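Local coordinates for uncharacterized protein (Clostridium leptum, PDB 4PW1) that is of unknown function but pairs as a two-chain assembly and folds as a nine-stranded antiparallel beta sheet surrounded by alpha-helices, at residues 170-173 with 174-177; 136-139 with 140-144; 29-32 with 33-36; 19-22 with 23-26. All coordinates share one frame; numbering follows the deposited sequence.

Interaction 1 (170-173 with 174-177)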
ATOM      1  N   THR B 170       8.950  25.913 -19.308  1.00 60.70           N
ATOM      2  CA  THR B 170       7.885  24.896 -19.339  1.00 47.71           C
ATOM      3  C   THR B 170       7.163  24.726 -17.996  1.00 40.02           C
ATOM      4  O   THR B 170       7.770  24.790 -16.930  1.00 49.90           O
ATOM      5  CB  THR B 170       8.492  23.524 -19.765  1.00 45.12           C
ATOM      6  OG1 THR B 170       7.472  22.548 -19.934  1.00 41.13           O
ATOM      7  CG2 THR B 170       9.475  23.027 -18.753  1.00 41.20           C
ATOM      8  N   ASP B 171       5.862  24.481 -18.034  1.00 41.01           N
ATOM      9  CA  ASP B 171       5.192  23.985 -16.843  1.00 45.55           C
ATOM     10  C   ASP B 171       4.762  22.517 -17.003  1.00 39.81           C
ATOM     11  O   ASP B 171       3.936  22.016 -16.217  1.00 36.61           O
ATOM     12  CB  ASP B 171       4.026  24.890 -16.430  1.00 55.78           C
ATOM     13  CG  ASP B 171       2.916  24.885 -17.424  1.00 58.54           C
ATOM     14  OD1 ASP B 171       2.703  23.849 -18.084  1.00 81.85           O
ATOM     15  OD2 ASP B 171       2.244  25.922 -17.545  1.00 83.27           O
ATOM     16  N   ASN B 172       5.341  21.827 -17.991  1.00 30.75           N
ATOM     17  CA  ASN B 172       5.122  20.371 -18.146  1.00 30.79           C
ATOM     18  C   ASN B 172       5.784  19.600 -16.990  1.00 27.31           C
ATOM     19  O   ASN B 172       7.001  19.663 -16.795  1.00 23.76           O
ATOM     20  CB  ASN B 172       5.658  19.908 -19.508  1.00 28.01           C
ATOM     21  CG  ASN B 172       5.387  18.442 -19.790  1.00 26.70           C
ATOM     22  OD1 ASN B 172       5.900  17.563 -19.096  1.00 27.32           O
ATOM     23  ND2 ASN B 172       4.570  18.168 -20.800  1.00 25.60           N
ATOM     24  N   ALA B 173       4.992  18.881 -16.185  1.00 25.90           N
ATOM     25  CA  ALA B 173       5.542  18.249 -14.988  1.00 23.10           C
ATOM     26  C   ALA B 173       6.653  17.222 -15.316  1.00 22.73           C
ATOM     27  O   ALA B 173       7.617  17.043 -14.527  1.00 21.35           O
ATOM     28  CB  ALA B 173       4.427  17.582 -14.175  1.00 26.30           C
ATOM     29  N   PHE B 174       6.521  16.543 -16.456  1.00 21.24           N
ATOM     30  CA  PHE B 174       7.466  15.497 -16.841  1.00 20.48           C
ATOM     31  C   PHE B 174       8.760  16.158 -17.255  1.00 21.54           C
ATOM     32  O   PHE B 174       9.795  15.792 -16.740  1.00 20.49           O
ATOM     33  CB  PHE B 174       6.893  14.566 -17.923  1.00 20.77           C
ATOM     34  CG  PHE B 174       5.727  13.758 -17.446  1.00 22.51           C
ATOM     35  CD1 PHE B 174       5.928  12.586 -16.751  1.00 20.81           C
ATOM     36  CD2 PHE B 174       4.423  14.214 -17.622  1.00 23.37           C
ATOM     37  CE1 PHE B 174       4.873  11.847 -16.278  1.00 22.99           C
ATOM     38  CE2 PHE B 174       3.353  13.482 -17.132  1.00 25.31           C
ATOM     39  CZ  PHE B 174       3.574  12.292 -16.442  1.00 23.65           C
ATOM     40  N   TYR B 175       8.680  17.170 -18.125  1.00 23.18           N
ATOM     41  CA  TYR B 175       9.877  17.903 -18.533  1.00 25.76           C
ATOM     42  C   TYR B 175      10.618  18.490 -17.332  1.00 26.96           C
ATOM     43  O   TYR B 175      11.850  18.419 -17.266  1.00 23.12           O
ATOM     44  CB  TYR B 175       9.551  19.018 -19.524  1.00 24.81           C
ATOM     45  CG  TYR B 175       9.039  18.591 -20.871  1.00 27.02           C
ATOM     46  CD1 TYR B 175       9.315  17.316 -21.399  1.00 29.80           C
ATOM     47  CD2 TYR B 175       8.333  19.486 -21.671  1.00 28.61           C
ATOM     48  CE1 TYR B 175       8.869  16.954 -22.668  1.00 32.05           C
ATOM     49  CE2 TYR B 175       7.882  19.139 -22.944  1.00 33.70           C
ATOM     50  CZ  TYR B 175       8.153  17.872 -23.449  1.00 34.47           C
ATOM     51  OH  TYR B 175       7.683  17.507 -24.701  1.00 29.49           O
HETATM   52  N   MSE B 176       9.880  19.070 -16.378  1.00 23.11           N
HETATM   53  CA  MSE B 176      10.518  19.725 -15.247  1.00 22.46           C
HETATM   54  C   MSE B 176      11.220  18.711 -14.385  1.00 25.75           C
HETATM   55  O   MSE B 176      12.366  18.938 -13.911  1.00 23.86           O
HETATM   56  CB  MSE B 176       9.532  20.462 -14.348  1.00 23.97           C
HETATM   57  CG  MSE B 176       8.984  21.677 -15.077  1.00 36.52           C
HETATM   58 SE   MSE B 176       7.780  22.689 -13.862  0.75 43.94          SE
HETATM   59  CE  MSE B 176       6.427  21.408 -13.137  1.00 40.28           C
ATOM     60  N   PHE B 177      10.547  17.592 -14.150  1.00 22.75           N
ATOM     61  CA  PHE B 177      11.133  16.561 -13.294  1.00 23.92           C
ATOM     62  C   PHE B 177      12.369  15.935 -13.962  1.00 21.13           C
ATOM     63  O   PHE B 177      13.398  15.785 -13.337  1.00 21.39           O
ATOM     64  CB  PHE B 177      10.114  15.490 -12.971  1.00 24.96           C
ATOM     65  CG  PHE B 177      10.678  14.357 -12.151  1.00 28.16           C
ATOM     66  CD1 PHE B 177      11.002  14.544 -10.818  1.00 32.83           C
ATOM     67  CD2 PHE B 177      10.925  13.133 -12.737  1.00 33.14           C
ATOM     68  CE1 PHE B 177      11.552  13.507 -10.078  1.00 31.15           C
ATOM     69  CE2 PHE B 177      11.454  12.089 -12.015  1.00 34.71           C
ATOM     70  CZ  PHE B 177      11.761  12.284 -10.677  1.00 34.94           C
TER

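Interaction 2 (136-139 with 140-144)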
ATOM      1  N   TRP B 136       1.599  14.426 -20.026  1.00 24.14           N
ATOM      2  CA  TRP B 136       2.100  13.125 -20.417  1.00 26.80           C
ATOM      3  C   TRP B 136       2.012  12.938 -21.924  1.00 28.13           C
ATOM      4  O   TRP B 136       2.939  12.403 -22.547  1.00 29.01           O
ATOM      5  CB  TRP B 136       1.354  11.991 -19.695  1.00 23.75           C
ATOM      6  CG  TRP B 136       1.916  10.609 -19.965  1.00 24.80           C
ATOM      7  CD1 TRP B 136       3.197  10.201 -19.731  1.00 24.54           C
ATOM      8  CD2 TRP B 136       1.227   9.450 -20.467  1.00 26.33           C
ATOM      9  NE1 TRP B 136       3.359   8.898 -20.073  1.00 24.19           N
ATOM     10  CE2 TRP B 136       2.172   8.407 -20.539  1.00 26.82           C
ATOM     11  CE3 TRP B 136      -0.084   9.201 -20.880  1.00 29.10           C
ATOM     12  CZ2 TRP B 136       1.852   7.136 -20.990  1.00 29.28           C
ATOM     13  CZ3 TRP B 136      -0.410   7.932 -21.331  1.00 29.30           C
ATOM     14  CH2 TRP B 136       0.555   6.910 -21.386  1.00 29.25           C
ATOM     15  N   GLU B 137       0.877  13.324 -22.494  1.00 28.34           N
ATOM     16  CA  GLU B 137       0.674  13.194 -23.931  1.00 31.44           C
ATOM     17  C   GLU B 137       1.640  14.094 -24.675  1.00 29.86           C
ATOM     18  O   GLU B 137       2.169  13.698 -25.707  1.00 31.05           O
ATOM     19  CB  GLU B 137      -0.783  13.465 -24.317  1.00 31.31           C
ATOM     20  CG  GLU B 137      -1.660  12.294 -23.906  1.00 38.21           C
ATOM     21  CD  GLU B 137      -3.140  12.575 -23.993  1.00 51.96           C
ATOM     22  OE1 GLU B 137      -3.557  13.386 -24.848  1.00 54.81           O
ATOM     23  OE2 GLU B 137      -3.887  11.989 -23.186  1.00 58.33           O
ATOM     24  N   LYS B 138       1.885  15.287 -24.146  1.00 29.88           N
ATOM     25  CA  LYS B 138       2.865  16.174 -24.760  1.00 32.48           C
ATOM     26  C   LYS B 138       4.257  15.503 -24.704  1.00 31.78           C
ATOM     27  O   LYS B 138       4.977  15.477 -25.689  1.00 30.44           O
ATOM     28  CB  LYS B 138       2.869  17.541 -24.075  1.00 34.00           C
ATOM     29  CG  LYS B 138       3.884  18.527 -24.648  1.00 44.92           C
ATOM     30  CD  LYS B 138       3.763  18.671 -26.173  1.00 55.90           C
ATOM     31  CE  LYS B 138       4.580  19.834 -26.718  1.00 67.85           C
ATOM     32  NZ  LYS B 138       6.020  19.709 -26.350  1.00 68.61           N
ATOM     33  N   PHE B 139       4.612  14.950 -23.548  1.00 28.71           N
ATOM     34  CA  PHE B 139       5.858  14.221 -23.425  1.00 30.14           C
ATOM     35  C   PHE B 139       5.953  13.079 -24.439  1.00 31.12           C
ATOM     36  O   PHE B 139       6.987  12.943 -25.111  1.00 29.26           O
ATOM     37  CB  PHE B 139       6.071  13.712 -21.996  1.00 28.09           C
ATOM     38  CG  PHE B 139       7.214  12.741 -21.851  1.00 26.70           C
ATOM     39  CD1 PHE B 139       8.517  13.195 -21.738  1.00 28.43           C
ATOM     40  CD2 PHE B 139       6.986  11.391 -21.822  1.00 26.51           C
ATOM     41  CE1 PHE B 139       9.577  12.313 -21.610  1.00 30.84           C
ATOM     42  CE2 PHE B 139       8.033  10.502 -21.681  1.00 28.32           C
ATOM     43  CZ  PHE B 139       9.338  10.961 -21.578  1.00 28.36           C
ATOM     44  N   LEU B 140       4.901  12.273 -24.559  1.00 29.16           N
ATOM     45  CA  LEU B 140       4.933  11.173 -25.519  1.00 30.15           C
ATOM     46  C   LEU B 140       5.147  11.656 -26.954  1.00 33.40           C
ATOM     47  O   LEU B 140       5.846  11.000 -27.727  1.00 31.03           O
ATOM     48  CB  LEU B 140       3.675  10.324 -25.487  1.00 30.35           C
ATOM     49  CG  LEU B 140       3.342   9.582 -24.202  1.00 31.60           C
ATOM     50  CD1 LEU B 140       1.979   8.905 -24.367  1.00 32.05           C
ATOM     51  CD2 LEU B 140       4.417   8.582 -23.809  1.00 30.68           C
ATOM     52  N   SER B 141       4.587  12.806 -27.307  1.00 32.07           N
ATOM     53  CA  SER B 141       4.786  13.343 -28.656  1.00 35.68           C
ATOM     54  C   SER B 141       6.175  13.967 -28.831  1.00 34.26           C
ATOM     55  O   SER B 141       6.642  14.087 -29.951  1.00 32.41           O
ATOM     56  CB  SER B 141       3.720  14.404 -29.003  1.00 35.74           C
ATOM     57  OG  SER B 141       4.038  15.630 -28.340  1.00 40.18           O
ATOM     58  N   ASP B 142       6.816  14.387 -27.742  1.00 30.47           N
ATOM     59  CA  ASP B 142       8.114  15.049 -27.830  1.00 30.68           C
ATOM     60  C   ASP B 142       8.960  14.751 -26.595  1.00 29.58           C
ATOM     61  O   ASP B 142       9.107  15.591 -25.686  1.00 29.30           O
ATOM     62  CB  ASP B 142       7.909  16.543 -28.014  1.00 34.37           C
ATOM     63  CG  ASP B 142       9.205  17.287 -28.331  1.00 40.11           C
ATOM     64  OD1 ASP B 142      10.269  16.646 -28.562  1.00 42.24           O
ATOM     65  OD2 ASP B 142       9.170  18.526 -28.321  1.00 47.96           O
ATOM     66  N   PRO B 143       9.523  13.541 -26.538  1.00 27.87           N
ATOM     67  CA  PRO B 143      10.122  13.118 -25.275  1.00 25.79           C
ATOM     68  C   PRO B 143      11.548  13.598 -25.059  1.00 26.81           C
ATOM     69  O   PRO B 143      12.084  13.391 -23.978  1.00 26.72           O
ATOM     70  CB  PRO B 143      10.065  11.590 -25.356  1.00 26.26           C
ATOM     71  CG  PRO B 143      10.075  11.284 -26.802  1.00 27.67           C
ATOM     72  CD  PRO B 143       9.412  12.439 -27.501  1.00 28.94           C
ATOM     73  N   LEU B 144      12.154  14.207 -26.067  1.00 28.55           N
ATOM     74  CA  LEU B 144      13.479  14.845 -25.952  1.00 34.00           C
ATOM     75  C   LEU B 144      13.394  16.286 -26.487  1.00 38.19           C
ATOM     76  O   LEU B 144      13.980  16.603 -27.508  1.00 38.22           O
ATOM     77  CB  LEU B 144      14.515  14.078 -26.777  1.00 32.83           C
ATOM     78  CG  LEU B 144      14.842  12.684 -26.276  1.00 34.98           C
ATOM     79  CD1 LEU B 144      15.829  12.006 -27.210  1.00 40.50           C
ATOM     80  CD2 LEU B 144      15.424  12.739 -24.864  1.00 38.72           C
TER

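Interaction 3 (29-32 with 33-36)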
ATOM      1  N   TYR B  29       8.556   1.178  -2.746  1.00 17.49           N
ATOM      2  CA  TYR B  29       9.883   0.591  -2.695  1.00 18.73           C
ATOM      3  C   TYR B  29      10.885   1.724  -2.403  1.00 18.86           C
ATOM      4  O   TYR B  29      10.773   2.812  -2.975  1.00 14.97           O
ATOM      5  CB  TYR B  29      10.203  -0.166  -3.993  1.00 21.32           C
ATOM      6  CG  TYR B  29      11.645  -0.665  -4.027  1.00 20.69           C
ATOM      7  CD1 TYR B  29      11.996  -1.910  -3.467  1.00 19.33           C
ATOM      8  CD2 TYR B  29      12.654   0.144  -4.567  1.00 17.91           C
ATOM      9  CE1 TYR B  29      13.301  -2.359  -3.476  1.00 21.34           C
ATOM     10  CE2 TYR B  29      13.968  -0.295  -4.581  1.00 18.77           C
ATOM     11  CZ  TYR B  29      14.286  -1.526  -4.044  1.00 20.74           C
ATOM     12  OH  TYR B  29      15.584  -1.892  -4.011  1.00 23.33           O
ATOM     13  N   PRO B  30      11.823   1.501  -1.471  1.00 18.66           N
ATOM     14  CA  PRO B  30      12.120   0.303  -0.709  1.00 18.14           C
ATOM     15  C   PRO B  30      11.637   0.367   0.753  1.00 17.66           C
ATOM     16  O   PRO B  30      12.116  -0.401   1.587  1.00 18.70           O
ATOM     17  CB  PRO B  30      13.660   0.274  -0.735  1.00 18.97           C
ATOM     18  CG  PRO B  30      14.018   1.719  -0.591  1.00 18.63           C
ATOM     19  CD  PRO B  30      12.911   2.484  -1.328  1.00 19.85           C
ATOM     20  N   TRP B  31      10.678   1.232   1.041  1.00 17.36           N
ATOM     21  CA  TRP B  31      10.166   1.378   2.400  1.00 18.12           C
ATOM     22  C   TRP B  31       9.479   0.117   2.889  1.00 17.75           C
ATOM     23  O   TRP B  31       9.382  -0.080   4.086  1.00 17.54           O
ATOM     24  CB  TRP B  31       9.294   2.630   2.553  1.00 18.16           C
ATOM     25  CG  TRP B  31      10.127   3.855   2.291  1.00 18.71           C
ATOM     26  CD1 TRP B  31      10.251   4.525   1.123  1.00 19.93           C
ATOM     27  CD2 TRP B  31      11.031   4.466   3.198  1.00 18.67           C
ATOM     28  NE1 TRP B  31      11.128   5.567   1.269  1.00 19.61           N
ATOM     29  CE2 TRP B  31      11.627   5.544   2.534  1.00 19.84           C
ATOM     30  CE3 TRP B  31      11.393   4.210   4.520  1.00 20.17           C
ATOM     31  CZ2 TRP B  31      12.584   6.344   3.132  1.00 20.18           C
ATOM     32  CZ3 TRP B  31      12.308   5.040   5.131  1.00 18.24           C
ATOM     33  CH2 TRP B  31      12.888   6.086   4.436  1.00 20.56           C
ATOM     34  N   ASN B  32       9.085  -0.765   1.989  1.00 19.07           N
ATOM     35  CA  ASN B  32       8.568  -2.067   2.393  1.00 25.86           C
ATOM     36  C   ASN B  32       9.649  -2.910   3.073  1.00 25.12           C
ATOM     37  O   ASN B  32       9.337  -3.868   3.768  1.00 19.18           O
ATOM     38  CB  ASN B  32       8.003  -2.837   1.191  1.00 27.41           C
ATOM     39  CG  ASN B  32       9.020  -2.928   0.054  1.00 23.29           C
ATOM     40  OD1 ASN B  32       9.603  -1.917  -0.361  1.00 22.98           O
ATOM     41  ND2 ASN B  32       9.249  -4.118  -0.434  1.00 23.46           N
ATOM     42  N   LEU B  33      10.912  -2.580   2.853  1.00 20.76           N
ATOM     43  CA  LEU B  33      12.008  -3.358   3.430  1.00 22.17           C
ATOM     44  C   LEU B  33      12.552  -2.724   4.688  1.00 23.36           C
ATOM     45  O   LEU B  33      13.421  -3.282   5.312  1.00 23.75           O
ATOM     46  CB  LEU B  33      13.123  -3.503   2.405  1.00 23.27           C
ATOM     47  CG  LEU B  33      12.687  -4.184   1.101  1.00 24.06           C
ATOM     48  CD1 LEU B  33      13.838  -4.193   0.116  1.00 25.86           C
ATOM     49  CD2 LEU B  33      12.200  -5.616   1.332  1.00 25.38           C
ATOM     50  N   TYR B  34      12.030  -1.552   5.062  1.00 22.25           N
ATOM     51  CA  TYR B  34      12.478  -0.824   6.232  1.00 22.45           C
ATOM     52  C   TYR B  34      11.948  -1.539   7.478  1.00 26.93           C
ATOM     53  O   TYR B  34      10.751  -1.869   7.540  1.00 26.00           O
ATOM     54  CB  TYR B  34      11.925   0.586   6.176  1.00 21.05           C
ATOM     55  CG  TYR B  34      12.292   1.463   7.326  1.00 23.93           C
ATOM     56  CD1 TYR B  34      13.507   2.154   7.334  1.00 24.56           C
ATOM     57  CD2 TYR B  34      11.444   1.591   8.429  1.00 22.73           C
ATOM     58  CE1 TYR B  34      13.858   2.933   8.398  1.00 24.64           C
ATOM     59  CE2 TYR B  34      11.788   2.387   9.480  1.00 23.98           C
ATOM     60  CZ  TYR B  34      12.999   3.046   9.458  1.00 26.71           C
ATOM     61  OH  TYR B  34      13.373   3.830  10.522  1.00 34.38           O
ATOM     62  N   THR B  35      12.829  -1.826   8.432  1.00 23.20           N
ATOM     63  CA  THR B  35      12.457  -2.601   9.609  1.00 26.34           C
ATOM     64  C   THR B  35      12.454  -1.748  10.852  1.00 26.79           C
ATOM     65  O   THR B  35      11.919  -2.153  11.832  1.00 27.45           O
ATOM     66  CB  THR B  35      13.433  -3.766   9.888  1.00 26.52           C
ATOM     67  OG1 THR B  35      14.721  -3.232  10.224  1.00 26.58           O
ATOM     68  CG2 THR B  35      13.562  -4.675   8.683  1.00 25.63           C
ATOM     69  N   GLY B  36      13.105  -0.593  10.827  1.00 22.88           N
ATOM     70  CA  GLY B  36      13.332   0.171  12.048  1.00 24.68           C
ATOM     71  C   GLY B  36      14.553  -0.257  12.866  1.00 25.80           C
ATOM     72  O   GLY B  36      14.824   0.348  13.859  1.00 23.24           O
TER
HETATM   73  O   HOH W   1       8.247  -1.587   6.278  1.00 34.71           O
HETATM   74  O   HOH W   2       9.949  -4.901   6.613  1.00 45.97           O

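Interaction 4 (19-22 with 23-26)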
ATOM      1  N   TYR B  19      -9.231   6.807  -4.750  1.00 23.55           N
ATOM      2  CA  TYR B  19      -8.582   7.231  -3.492  1.00 27.15           C
ATOM      3  C   TYR B  19      -8.358   6.041  -2.578  1.00 29.73           C
ATOM      4  O   TYR B  19      -9.279   5.251  -2.410  1.00 29.83           O
ATOM      5  CB  TYR B  19      -9.487   8.220  -2.741  1.00 32.71           C
ATOM      6  CG  TYR B  19      -9.588   9.573  -3.420  1.00 32.50           C
ATOM      7  CD1 TYR B  19     -10.344   9.736  -4.582  1.00 31.77           C
ATOM      8  CD2 TYR B  19      -8.910  10.683  -2.907  1.00 34.17           C
ATOM      9  CE1 TYR B  19     -10.436  10.978  -5.207  1.00 35.48           C
ATOM     10  CE2 TYR B  19      -8.993  11.932  -3.522  1.00 33.42           C
ATOM     11  CZ  TYR B  19      -9.746  12.066  -4.666  1.00 36.17           C
ATOM     12  OH  TYR B  19      -9.848  13.290  -5.248  1.00 38.97           O
ATOM     13  N   LEU B  20      -7.210   5.924  -1.923  1.00 26.14           N
ATOM     14  CA  LEU B  20      -7.072   4.917  -0.854  1.00 32.15           C
ATOM     15  C   LEU B  20      -7.726   5.358   0.480  1.00 32.94           C
ATOM     16  O   LEU B  20      -7.771   6.506   0.746  1.00 40.82           O
ATOM     17  CB  LEU B  20      -5.609   4.564  -0.633  1.00 33.97           C
ATOM     18  CG  LEU B  20      -4.923   3.952  -1.820  1.00 33.61           C
ATOM     19  CD1 LEU B  20      -3.549   3.453  -1.385  1.00 38.05           C
ATOM     20  CD2 LEU B  20      -5.702   2.821  -2.427  1.00 44.92           C
ATOM     21  N   ASN B  21      -8.281   4.443   1.282  1.00 39.94           N
ATOM     22  CA  ASN B  21      -9.016   4.828   2.522  1.00 38.54           C
ATOM     23  C   ASN B  21      -8.101   4.767   3.742  1.00 46.96           C
ATOM     24  O   ASN B  21      -6.866   4.486   3.558  1.00 37.39           O
ATOM     25  CB  ASN B  21     -10.344   4.044   2.686  1.00 46.74           C
ATOM     26  CG  ASN B  21     -10.170   2.522   2.880  1.00 51.09           C
ATOM     27  OD1 ASN B  21      -9.176   2.054   3.428  1.00 53.72           O
ATOM     28  ND2 ASN B  21     -11.194   1.750   2.466  1.00 38.37           N
ATOM     29  N   SER B  22      -8.637   5.051   4.958  1.00 34.88           N
ATOM     30  CA  SER B  22      -7.716   5.159   6.172  1.00 45.14           C
ATOM     31  C   SER B  22      -7.037   3.826   6.522  1.00 43.64           C
ATOM     32  O   SER B  22      -5.967   3.790   7.112  1.00 37.93           O
ATOM     33  CB  SER B  22      -8.413   5.603   7.501  1.00 43.50           C
ATOM     34  OG  SER B  22      -9.610   6.308   7.320  1.00 56.30           O
ATOM     35  N   GLY B  23      -7.711   2.722   6.195  1.00 39.77           N
ATOM     36  CA  GLY B  23      -7.227   1.390   6.552  1.00 42.53           C
ATOM     37  C   GLY B  23      -6.188   0.810   5.625  1.00 43.85           C
ATOM     38  O   GLY B  23      -5.905  -0.387   5.702  1.00 36.11           O
ATOM     39  N   GLU B  24      -5.603   1.675   4.786  1.00 38.09           N
ATOM     40  CA  GLU B  24      -4.675   1.264   3.791  1.00 36.93           C
ATOM     41  C   GLU B  24      -3.387   2.096   3.974  1.00 36.02           C
ATOM     42  O   GLU B  24      -3.401   3.315   3.904  1.00 41.02           O
ATOM     43  CB  GLU B  24      -5.307   1.417   2.372  1.00 44.35           C
ATOM     44  CG  GLU B  24      -6.428   0.389   2.033  1.00 56.45           C
ATOM     45  CD  GLU B  24      -7.199   0.648   0.703  1.00 69.01           C
ATOM     46  OE1 GLU B  24      -7.558   1.819   0.428  1.00 73.46           O
ATOM     47  OE2 GLU B  24      -7.484  -0.312  -0.079  1.00 55.57           O
ATOM     48  N   GLU B  25      -2.289   1.403   4.226  1.00 28.71           N
ATOM     49  CA  GLU B  25      -0.966   1.965   4.167  1.00 26.25           C
ATOM     50  C   GLU B  25      -0.311   1.490   2.851  1.00 25.76           C
ATOM     51  O   GLU B  25      -0.230   0.284   2.563  1.00 28.41           O
ATOM     52  CB  GLU B  25      -0.131   1.531   5.369  1.00 27.00           C
ATOM     53  CG  GLU B  25       1.334   1.981   5.307  1.00 26.21           C
ATOM     54  CD  GLU B  25       2.199   1.400   6.424  1.00 29.05           C
ATOM     55  OE1 GLU B  25       2.496   0.175   6.461  1.00 29.00           O
ATOM     56  OE2 GLU B  25       2.576   2.181   7.296  1.00 37.93           O
ATOM     57  N   LEU B  26       0.138   2.448   2.066  1.00 22.11           N
ATOM     58  CA  LEU B  26       0.845   2.185   0.849  1.00 21.89           C
ATOM     59  C   LEU B  26       2.309   2.535   1.057  1.00 22.13           C
ATOM     60  O   LEU B  26       2.620   3.682   1.293  1.00 21.97           O
ATOM     61  CB  LEU B  26       0.245   3.026  -0.281  1.00 24.71           C
ATOM     62  CG  LEU B  26       0.843   2.875  -1.679  1.00 27.98           C
ATOM     63  CD1 LEU B  26       0.681   1.448  -2.177  1.00 30.95           C
ATOM     64  CD2 LEU B  26       0.141   3.828  -2.638  1.00 30.67           C
TER
HETATM   65  O   HOH W   3      -4.565   5.644   5.721  1.00 58.32           O

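Interaction 1 (170-173 with 174-177)
Asn172 N-caps helix 173-190, and its side-chain amide lies against one face of the Tyr175 ring. The two planes are stacked, only 25° apart, with Asn172 CG 3.6 Å from Tyr175 CD2, offset toward the rim of the ring. That placement follows from Asn172 chi1 of -176°, which carries CG opposite the backbone N and over the first turn. There OD1 takes the amide of Tyr175 at 3.0 Å in a nearly straight bond, the donor tilted out of the carbonyl plane. The Phe174 amide also reaches OD1, but at a poor angle, so this second bond is weak. OD1 meets the Phe174 side chain as well, in the plane of its ring and at the edge. The other end of the amide, ND2, is held by the backbone carbonyl of Asp135 in helix 122-141, so both ends of the amide are bonded. Tyr175 OH reaches on to the carbonyl of Asp142 beyond that helix.

Two residues earlier, Thr170 OG1 accepts from Asn172 N at 3.0 Å, an ST turn that leads the chain into the cap. The same hydroxyl oxygen sits in the plane of the Tyr175 ring at its edge, so this tyrosine has the amide over a face and the threonine at its rim. Met176, a selenomethionine, also folds against the chain before the cap: Thr170 CG2 is 3.9 Å from Met176 CG, and Met176 SE stands 3.7 Å from Thr170 O. A bend at chi3 (-53°) then sets Met176 CE 3.8 Å from Ala173 CA and 4.0 Å from Asp171 O.

Interaction 2 (136-139 with 140-144)
Trp136 and Leu140, one turn apart near the C-terminal end of helix 122-141, make a CH-pi contact. Leu140 CD1 sits 3.7 Å from the centroid of the six-membered ring of Trp136, only 5° off the ring normal. With CG opposite the backbone N (chi1 -175°) the indole turns one face to Leu140 CD1, while Leu140 CD2 spreads along the same ring system toward NE1. That nitrogen is itself spent on the carbonyl of Val208 in helix 198-210, which pins the indole's rotation.

A second pair lies where the helix ends. Pro143 CB is placed over one face of the Phe139 ring, 3.8 Å from Phe139 CE1 and offset toward the rim, the two side chains crossing at about a right angle. Trp205 and Phe178 also meet the Phe139 ring.

At the helix end the carbonyl of Lys138 takes two donors. Lys138 O receives both the amide of Asp142, in the carbonyl plane, and the hydroxyl of Ser141, OG being 2.8 Å away; chi1 of 77° folds OG back between the serine's own N and carbonyl carbon to reach it. Asp142, the first residue to leave helical angles, also gives a weak bond to Phe139 O. Lys138 runs alongside Asp142, its chain bent at chi2 and chi4, and closes a long salt bridge, with Lys138 NZ 3.9 Å from Asp142 OD2.

Interaction 3 (29-32 with 33-36)
Trp31 and Tyr34 bring their rings together obliquely around a short 3-10 turn in the loop between strands 24-28 and 39-40. Tyr34 CB is 3.4 Å from Trp31 O and 4.0 Å from Trp31 CE3. With CG opposite the backbone N (chi1 179°), the ring is swung toward the indole. Tyr34 CG is 4.0 Å from the same Trp31 CE3, and CD1 makes the closest approach of the two rings, 3.8 Å to Trp31 CZ3. Tyr34 CE1 follows at 4.2 Å from that CZ3 atom, the ring planes standing 48° apart. Farther out, OH leaves the indole and has a weak hydrogen bond with Arg74, while Phe82 of strand 80-89 packs edge-to-face on the Tyr34 ring and also meets Trp31.

The backbone of the turn is held by two i to i+3 bonds, Leu33 N to Pro30 O at 2.8 Å and Tyr34 N to Trp31 O at 3.2 Å. Leu33 CD1 turns the other way, toward Tyr29 CE1. One water donates to both Trp31 O and Tyr34 O, and another joins Asn32 O to Tyr34 O.

The chemistry is thus divided: aromatic surface packs toward the sheet, while the carbonyls of Trp31, Asn32 and Tyr34 are bridged by water. This implies a turn whose carbonyl side is hydrated and whose rings fasten it to the strands.

Interaction 4 (19-22 with 23-26)
Asn21 N donates to Glu24 OE1 at 2.9 Å, close to straight, and the carboxylate oxygen uses its anti lone pair for it. The Glu24 chain, extended beyond CG, carries OE1 back to Asn21 N. The backbone from Asn21 to Glu24 forms a type I beta turn leading into strand 24-28; its closing bond, Glu24 N to Asn21 O, is weak at 3.3 Å. Asn21 OD1 accepts weakly from Gly23 N, in the manner of an Asx turn, with chi1 of 64° turning the amide toward the bend. A water lies 2.7 Å from Ser22 O and 3.2 Å from Glu24 O, placed to donate to them, though more acceptors compete for it than it has protons.

Several of these groups have further partners on the second subunit. Ser22 OG bonds to the carbonyl of Gly231 of that chain, and Ser233 of the same neighbour makes weak bonds to Gly23 N and Asn21 OD1. Asn21 ND2 has a weak bond to the carbonyl of Met234, again of the second subunit. Glu24 and Glu25 pair antiparallel with a strand of the second subunit, carrying the sheet across the interface. On the strand side, Leu20 CD1 packs 3.9 Å from Leu26 CD2.

How the interactions relate
Interactions 1 and 2 form one patch, their centres 10 Å apart, where the end of helix 122-141 meets the start of helix 173-190. The Tyr175 hydroxyl bridges them, adding to its Asp142 bond a weak one with Lys138 NZ, and Phe174 packs on Trp136. Interactions 3 and 4 adjoin in sequence, with centres 18 Å apart. The two groups are well separated: interaction 3 lies across the chain's centre from interactions 1 and 2, at 29 and 33 Å between centres, and interaction 4 stands 28 and 32 Å from them. Interactions 1 and 2 lie at the helices, 3 and 4 at the side touching the second subunit; no active site is known.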